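Local structure of similar to yteR (Bacilus subtilis) (Clostridium acetobutylicum, 4WU0) at residues H109-T112 / V116-H119; M134-Y139 / D153-Q158. The protein belongs to glycoside hydrolase family 105 and probably hydrolyses unsaturated rhamnogalacturonan derived from pectin. One frame throughout, in Å; residues are numbered along the deposited sequence.

Contact 1 of 2, residues H109-T112 / V116-H119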
ATOM      1  N   HIS A 109      -4.362   3.241  20.125  1.00 16.71           N
ATOM      2  CA  HIS A 109      -5.209   2.985  18.970  1.00 16.64           C
ATOM      3  C   HIS A 109      -6.036   1.733  19.245  1.00 18.40           C
ATOM      4  O   HIS A 109      -5.493   0.735  19.713  1.00 17.33           O
ATOM      5  CB  HIS A 109      -4.356   2.780  17.718  1.00 15.65           C
ATOM      6  CG  HIS A 109      -5.144   2.732  16.448  1.00 17.41           C
ATOM      7  ND1 HIS A 109      -5.154   3.766  15.542  1.00 18.15           N
ATOM      8  CD2 HIS A 109      -5.945   1.771  15.928  1.00 16.36           C
ATOM      9  CE1 HIS A 109      -5.938   3.456  14.525  1.00 17.90           C
ATOM     10  NE2 HIS A 109      -6.426   2.244  14.733  1.00 15.86           N
ATOM     11  N   PRO A 110      -7.360   1.801  19.027  1.00 16.76           N
ATOM     12  CA  PRO A 110      -8.208   0.680  19.433  1.00 17.46           C
ATOM     13  C   PRO A 110      -7.946  -0.593  18.650  1.00 16.99           C
ATOM     14  O   PRO A 110      -7.582  -0.540  17.472  1.00 16.13           O
ATOM     15  CB  PRO A 110      -9.640   1.199  19.200  1.00 18.01           C
ATOM     16  CG  PRO A 110      -9.486   2.303  18.203  1.00 21.58           C
ATOM     17  CD  PRO A 110      -8.154   2.929  18.516  1.00 18.31           C
ATOM     18  N   ARG A 111      -8.151  -1.723  19.314  1.00 17.95           N
ATOM     19  CA  ARG A 111      -7.846  -3.030  18.743  1.00 17.84           C
ATOM     20  C   ARG A 111      -9.013  -3.995  18.841  1.00 18.76           C
ATOM     21  O   ARG A 111      -9.871  -3.872  19.726  1.00 19.68           O
ATOM     22  CB  ARG A 111      -6.647  -3.638  19.453  1.00 19.65           C
ATOM     23  CG  ARG A 111      -5.341  -2.928  19.161  1.00 21.41           C
ATOM     24  CD  ARG A 111      -4.296  -3.365  20.129  1.00 23.25           C
ATOM     25  NE  ARG A 111      -3.011  -2.664  20.032  1.00 22.22           N
ATOM     26  CZ  ARG A 111      -1.915  -3.146  19.451  1.00 22.14           C
ATOM     27  NH1 ARG A 111      -1.925  -4.323  18.831  1.00 19.53           N
ATOM     28  NH2 ARG A 111      -0.790  -2.438  19.492  1.00 19.78           N
ATOM     29  N   THR A 112      -9.029  -4.963  17.930  1.00 18.48           N
ATOM     30  CA  THR A 112     -10.027  -6.026  17.950  1.00 19.48           C
ATOM     31  C   THR A 112      -9.731  -6.988  19.087  1.00 21.08           C
ATOM     32  O   THR A 112      -8.719  -6.852  19.793  1.00 22.09           O
ATOM     33  CB  THR A 112     -10.005  -6.845  16.661  1.00 19.30           C
ATOM     34  OG1 THR A 112      -8.742  -7.513  16.573  1.00 19.76           O
ATOM     35  CG2 THR A 112     -10.194  -5.956  15.447  1.00 18.38           C
ATOM     36  N   VAL A 116      -5.718  -6.708  16.759  1.00 17.68           N
ATOM     37  CA  VAL A 116      -5.431  -6.042  15.494  1.00 17.71           C
ATOM     38  C   VAL A 116      -6.004  -4.628  15.535  1.00 16.01           C
ATOM     39  O   VAL A 116      -7.118  -4.419  16.011  1.00 16.47           O
ATOM     40  CB  VAL A 116      -6.036  -6.817  14.308  1.00 18.01           C
ATOM     41  CG1 VAL A 116      -5.700  -6.164  13.003  1.00 15.93           C
ATOM     42  CG2 VAL A 116      -5.575  -8.283  14.345  1.00 19.80           C
ATOM     43  N   PHE A 117      -5.248  -3.649  15.066  1.00 15.27           N
ATOM     44  CA  PHE A 117      -5.759  -2.278  14.993  1.00 14.85           C
ATOM     45  C   PHE A 117      -7.094  -2.216  14.217  1.00 15.00           C
ATOM     46  O   PHE A 117      -7.201  -2.722  13.087  1.00 16.51           O
ATOM     47  CB  PHE A 117      -4.772  -1.380  14.242  1.00 13.99           C
ATOM     48  CG  PHE A 117      -3.409  -1.239  14.888  1.00 15.02           C
ATOM     49  CD1 PHE A 117      -3.273  -0.962  16.242  1.00 16.73           C
ATOM     50  CD2 PHE A 117      -2.266  -1.327  14.112  1.00 18.14           C
ATOM     51  CE1 PHE A 117      -2.007  -0.808  16.813  1.00 19.02           C
ATOM     52  CE2 PHE A 117      -1.009  -1.166  14.661  1.00 22.75           C
ATOM     53  CZ  PHE A 117      -0.878  -0.908  16.014  1.00 17.88           C
ATOM     54  N   TRP A 118      -8.080  -1.554  14.792  1.00 14.77           N
ATOM     55  CA  TRP A 118      -9.231  -1.111  14.026  1.00 14.62           C
ATOM     56  C   TRP A 118      -8.760  -0.208  12.877  1.00 16.03           C
ATOM     57  O   TRP A 118      -7.838   0.588  13.024  1.00 15.28           O
ATOM     58  CB  TRP A 118     -10.163  -0.250  14.869  1.00 15.37           C
ATOM     59  CG  TRP A 118     -10.891  -0.929  15.970  1.00 17.12           C
ATOM     60  CD1 TRP A 118     -10.835  -2.252  16.322  1.00 17.35           C
ATOM     61  CD2 TRP A 118     -11.823  -0.315  16.862  1.00 17.59           C
ATOM     62  NE1 TRP A 118     -11.676  -2.493  17.386  1.00 18.54           N
ATOM     63  CE2 TRP A 118     -12.280  -1.315  17.750  1.00 18.54           C
ATOM     64  CE3 TRP A 118     -12.299   0.993  17.013  1.00 19.54           C
ATOM     65  CZ2 TRP A 118     -13.213  -1.056  18.745  1.00 19.61           C
ATOM     66  CZ3 TRP A 118     -13.219   1.256  18.014  1.00 22.27           C
ATOM     67  CH2 TRP A 118     -13.663   0.237  18.873  1.00 22.35           C
ATOM     68  N   HIS A 119      -9.419  -0.316  11.740  1.00 15.95           N
ATOM     69  CA  HIS A 119      -9.063   0.519  10.606  1.00 14.03           C
ATOM     70  C   HIS A 119      -9.162   2.030  10.957  1.00 14.76           C
ATOM     71  O   HIS A 119      -8.238   2.821  10.658  1.00 14.46           O
ATOM     72  CB  HIS A 119      -9.940   0.186   9.414  1.00 13.21           C
ATOM     73  CG  HIS A 119      -9.428   0.796   8.161  1.00 14.78           C
ATOM     74  ND1 HIS A 119      -8.175   0.491   7.672  1.00 15.37           N
ATOM     75  CD2 HIS A 119      -9.943   1.741   7.342  1.00 17.97           C
ATOM     76  CE1 HIS A 119      -7.945   1.218   6.594  1.00 12.43           C
ATOM     77  NE2 HIS A 119      -9.002   1.981   6.374  1.00 15.76           N
TER
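H109 donates from NE2 to W118 O at 2.8 Å, and the bond is nearly straight (166° at the hydrogen). With CG anti to the backbone N (chi1 -171°), the imidazole lies edge-on to its acceptor, which sits close to the ring plane; ND1, at the other end of the ring, is bonded to Q105. Two backbone bonds close the loop: W118 N to P110 O, and T112 N to V116 O at 2.8 Å. T112 adds a side-chain bond, for its OG1 accepts V116 N at 3.1 Å. The amide of F117 probably donates to Q158, outside the loop. P110 lays CB over one face of the indole, 3.6 Å from the centroid of the six-membered ring of W118, in a CH-pi contact. The R111 guanidinium has F117 CE1 over one face, its plane turned 52° from the phenyl ring, while NH1 goes to N115 O and NH2 to D154. The bonds from W118 N to P110 O and from T112 N to V116 O flank R111 and F117 as they do the non-hydrogen-bonded pair of an isolated antiparallel beta bridge, here within the loop between helix 93-108 and strand 126-128.

Contact 2 of 2, residues M134-Y139 / D153-Q158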
ATOM      1  N   MET A 134      -0.729   0.676   5.975  1.00 12.72           N
ATOM      2  CA  MET A 134      -0.612   2.016   6.566  1.00 12.18           C
ATOM      3  C   MET A 134      -0.047   1.993   7.979  1.00 12.40           C
ATOM      4  O   MET A 134       0.665   2.918   8.399  1.00 15.35           O
ATOM      5  CB  MET A 134      -1.969   2.713   6.630  1.00 12.64           C
ATOM      6  CG  MET A 134      -2.809   2.602   5.371  1.00 15.37           C
ATOM      7  SD  MET A 134      -1.985   3.239   3.927  1.00 15.93           S
ATOM      8  CE  MET A 134      -3.167   2.706   2.667  1.00 16.72           C
ATOM      9  N   GLY A 135      -0.446   0.977   8.731  1.00 13.10           N
ATOM     10  CA  GLY A 135      -0.254   0.943  10.175  1.00 14.79           C
ATOM     11  C   GLY A 135       0.828  -0.021  10.591  1.00 13.63           C
ATOM     12  O   GLY A 135       1.907   0.400  10.930  1.00 15.38           O
ATOM     13  N   ALA A 136       0.522  -1.312  10.541  1.00 14.07           N
ATOM     14  CA  ALA A 136       1.484  -2.333  10.932  1.00 16.82           C
ATOM     15  C   ALA A 136       2.820  -2.183  10.221  1.00 14.66           C
ATOM     16  O   ALA A 136       3.871  -2.329  10.848  1.00 13.54           O
ATOM     17  CB  ALA A 136       0.912  -3.705  10.676  1.00 13.57           C
ATOM     18  N   THR A 137       2.796  -1.884   8.922  1.00 13.03           N
ATOM     19  CA  THR A 137       4.034  -1.736   8.159  1.00 12.85           C
ATOM     20  C   THR A 137       4.836  -0.489   8.566  1.00 11.99           C
ATOM     21  O   THR A 137       6.067  -0.529   8.629  1.00 13.23           O
ATOM     22  CB  THR A 137       3.772  -1.766   6.622  1.00 12.22           C
ATOM     23  OG1 THR A 137       3.104  -2.989   6.296  1.00 12.55           O
ATOM     24  CG2 THR A 137       5.038  -1.678   5.805  1.00 12.98           C
ATOM     25  N   PHE A 138       4.161   0.623   8.803  1.00 11.97           N
ATOM     26  CA  PHE A 138       4.846   1.793   9.318  1.00 12.90           C
ATOM     27  C   PHE A 138       5.458   1.468  10.679  1.00 12.89           C
ATOM     28  O   PHE A 138       6.613   1.818  10.958  1.00 12.83           O
ATOM     29  CB  PHE A 138       3.902   2.974   9.493  1.00 14.60           C
ATOM     30  CG  PHE A 138       4.410   3.993  10.484  1.00 12.75           C
ATOM     31  CD1 PHE A 138       5.512   4.770  10.185  1.00 13.02           C
ATOM     32  CD2 PHE A 138       3.827   4.141  11.734  1.00 15.47           C
ATOM     33  CE1 PHE A 138       6.009   5.708  11.118  1.00 14.42           C
ATOM     34  CE2 PHE A 138       4.311   5.072  12.649  1.00 15.74           C
ATOM     35  CZ  PHE A 138       5.401   5.857  12.329  1.00 14.96           C
ATOM     36  N   TYR A 139       4.673   0.798  11.522  1.00 12.58           N
ATOM     37  CA  TYR A 139       5.118   0.452  12.867  1.00 12.95           C
ATOM     38  C   TYR A 139       6.392  -0.404  12.773  1.00 13.13           C
ATOM     39  O   TYR A 139       7.349  -0.188  13.502  1.00 13.48           O
ATOM     40  CB  TYR A 139       3.974  -0.258  13.621  1.00 13.77           C
ATOM     41  CG  TYR A 139       4.180  -0.517  15.087  1.00 13.55           C
ATOM     42  CD1 TYR A 139       5.189   0.111  15.806  1.00 13.95           C
ATOM     43  CD2 TYR A 139       3.322  -1.368  15.772  1.00 15.08           C
ATOM     44  CE1 TYR A 139       5.358  -0.144  17.139  1.00 14.59           C
ATOM     45  CE2 TYR A 139       3.488  -1.621  17.102  1.00 15.70           C
ATOM     46  CZ  TYR A 139       4.502  -1.010  17.783  1.00 14.75           C
ATOM     47  OH  TYR A 139       4.661  -1.280  19.130  1.00 18.39           O
ATOM     48  N   ASP A 153       6.698  -8.618  17.475  1.00 16.27           N
ATOM     49  CA  ASP A 153       5.757  -9.713  17.732  1.00 16.71           C
ATOM     50  C   ASP A 153       4.316  -9.251  17.547  1.00 16.80           C
ATOM     51  O   ASP A 153       3.467 -10.009  17.094  1.00 17.04           O
ATOM     52  CB  ASP A 153       5.880 -10.226  19.182  1.00 19.39           C
ATOM     53  CG  ASP A 153       7.181 -10.963  19.476  1.00 28.02           C
ATOM     54  OD1 ASP A 153       8.094 -11.027  18.624  1.00 20.29           O
ATOM     55  OD2 ASP A 153       7.295 -11.470  20.620  1.00 23.65           O
ATOM     56  N   ASP A 154       4.053  -8.012  17.946  1.00 17.33           N
ATOM     57  CA  ASP A 154       2.737  -7.390  17.817  1.00 15.79           C
ATOM     58  C   ASP A 154       2.410  -7.264  16.339  1.00 16.77           C
ATOM     59  O   ASP A 154       1.357  -7.713  15.883  1.00 18.54           O
ATOM     60  CB  ASP A 154       2.788  -6.021  18.506  1.00 18.02           C
ATOM     61  CG  ASP A 154       1.487  -5.236  18.420  1.00 25.87           C
ATOM     62  OD1 ASP A 154       0.513  -5.670  17.765  1.00 20.53           O
ATOM     63  OD2 ASP A 154       1.463  -4.147  19.019  1.00 21.25           O
ATOM     64  N   ILE A 155       3.342  -6.683  15.595  1.00 14.78           N
ATOM     65  CA  ILE A 155       3.187  -6.461  14.170  1.00 13.82           C
ATOM     66  C   ILE A 155       2.940  -7.764  13.419  1.00 13.88           C
ATOM     67  O   ILE A 155       1.997  -7.858  12.615  1.00 13.94           O
ATOM     68  CB  ILE A 155       4.429  -5.742  13.630  1.00 16.24           C
ATOM     69  CG1 ILE A 155       4.453  -4.309  14.178  1.00 15.07           C
ATOM     70  CG2 ILE A 155       4.483  -5.753  12.092  1.00 16.49           C
ATOM     71  CD1 ILE A 155       5.846  -3.738  14.326  1.00 15.74           C
ATOM     72  N   THR A 156       3.768  -8.773  13.650  1.00 15.28           N
ATOM     73  CA  THR A 156       3.597 -10.014  12.903  1.00 16.92           C
ATOM     74  C   THR A 156       2.270 -10.689  13.245  1.00 18.05           C
ATOM     75  O   THR A 156       1.599 -11.235  12.379  1.00 15.62           O
ATOM     76  CB  THR A 156       4.774 -10.990  13.101  1.00 15.19           C
ATOM     77  OG1 THR A 156       4.958 -11.291  14.483  1.00 15.82           O
ATOM     78  CG2 THR A 156       6.047 -10.375  12.556  1.00 17.55           C
ATOM     79  N   HIS A 157       1.890 -10.656  14.512  1.00 15.81           N
ATOM     80  CA  HIS A 157       0.597 -11.206  14.937  1.00 16.31           C
ATOM     81  C   HIS A 157      -0.548 -10.556  14.158  1.00 16.21           C
ATOM     82  O   HIS A 157      -1.520 -11.227  13.769  1.00 18.39           O
ATOM     83  CB  HIS A 157       0.420 -10.959  16.436  1.00 18.33           C
ATOM     84  CG  HIS A 157      -0.870 -11.468  16.997  1.00 18.90           C
ATOM     85  ND1 HIS A 157      -1.109 -12.807  17.231  1.00 25.95           N
ATOM     86  CD2 HIS A 157      -1.991 -10.813  17.379  1.00 25.77           C
ATOM     87  CE1 HIS A 157      -2.316 -12.951  17.748  1.00 21.85           C
ATOM     88  NE2 HIS A 157      -2.873 -11.756  17.842  1.00 24.17           N
ATOM     89  N   GLN A 158      -0.440  -9.259  13.890  1.00 15.24           N
ATOM     90  CA  GLN A 158      -1.501  -8.587  13.139  1.00 17.77           C
ATOM     91  C   GLN A 158      -1.618  -9.116  11.714  1.00 15.17           C
ATOM     92  O   GLN A 158      -2.720  -9.318  11.211  1.00 15.50           O
ATOM     93  CB  GLN A 158      -1.298  -7.084  13.143  1.00 20.86           C
ATOM     94  CG  GLN A 158      -1.356  -6.547  14.569  1.00 21.20           C
ATOM     95  CD  GLN A 158      -1.765  -5.115  14.642  1.00 23.58           C
ATOM     96  OE1 GLN A 158      -2.702  -4.683  13.957  1.00 20.26           O
ATOM     97  NE2 GLN A 158      -1.061  -4.350  15.478  1.00 23.74           N
TER
HETATM   98  O   HOH W   1       3.360  -3.144  20.634  1.00 22.91           O
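I155 and Y139 bury the largest areas in this interface, and their contact is apolar. The aliphatic arm of I155 lies over one face of the phenol: CD1 stands 4.0 Å from the centroid of the Y139 ring, 23° off the normal, in a CH-pi contact displaced toward the CB end of the ring, and CG1 comes within 3.5 Å of Y139 CD2. I155 divides its two branches between neighbouring turns of the facing helix. Its CG1 arm goes to the tyrosine, whereas CG2, held anti to the backbone N, meets A136, 3.7 Å from A136 O and 4.4 Å from A136 CB. The small alanine is consistent with the close approach of the backbones here, the CA atoms of A136 and I155 being 5.5 Å apart.

The segments belong to helices 129-146 and 152-166, which are consecutive in the chain. Segments 134-139 and 153-158 run roughly antiparallel, their N-to-C directions 147° apart, and their axes approach to 9.6 Å. Such packing of consecutive helices is consistent with the (alpha/alpha)6 barrel of the six-hairpin glycosidase clan.

Polar contacts run along one flank of the apolar patch. No direct hydrogen bond joins the two segments; instead a water donates to both Y139 OH and D154 OD2, at 2.7 Å each. That carboxylate oxygen lies level with the edge of the phenol, and the two groups stand almost perpendicular, their planes 88° apart. The phenol hydroxyl is also bonded to E151, and D154 OD2 has R111 as a second partner. Within helix 152-166, Q158 NE2 reaches back one turn to D154 OD1 at 3.1 Å, approaching from above the carboxylate plane.

How the contacts relate
Contact 1 closes first along the chain, in the loop after helix 93-108; contact 2 follows in helices 129-146 and 152-166, with strand 126-128 between the two contacts. Their centres lie 11 Å apart, on the same side of the chain's centre, and the two touch directly. They join at a salt bridge of 2.9 Å from R111 NH2 to D154 OD2 and at a probable hydrogen bond of 3.0 Å from F117 N to Q158 OE1. Because Q158 also holds D154, the loop is fastened to one turn of helix 152-166 through two linked side chains. The pair illustrates how an irregular connection in a helical barrel may be positioned in part by a helix that follows.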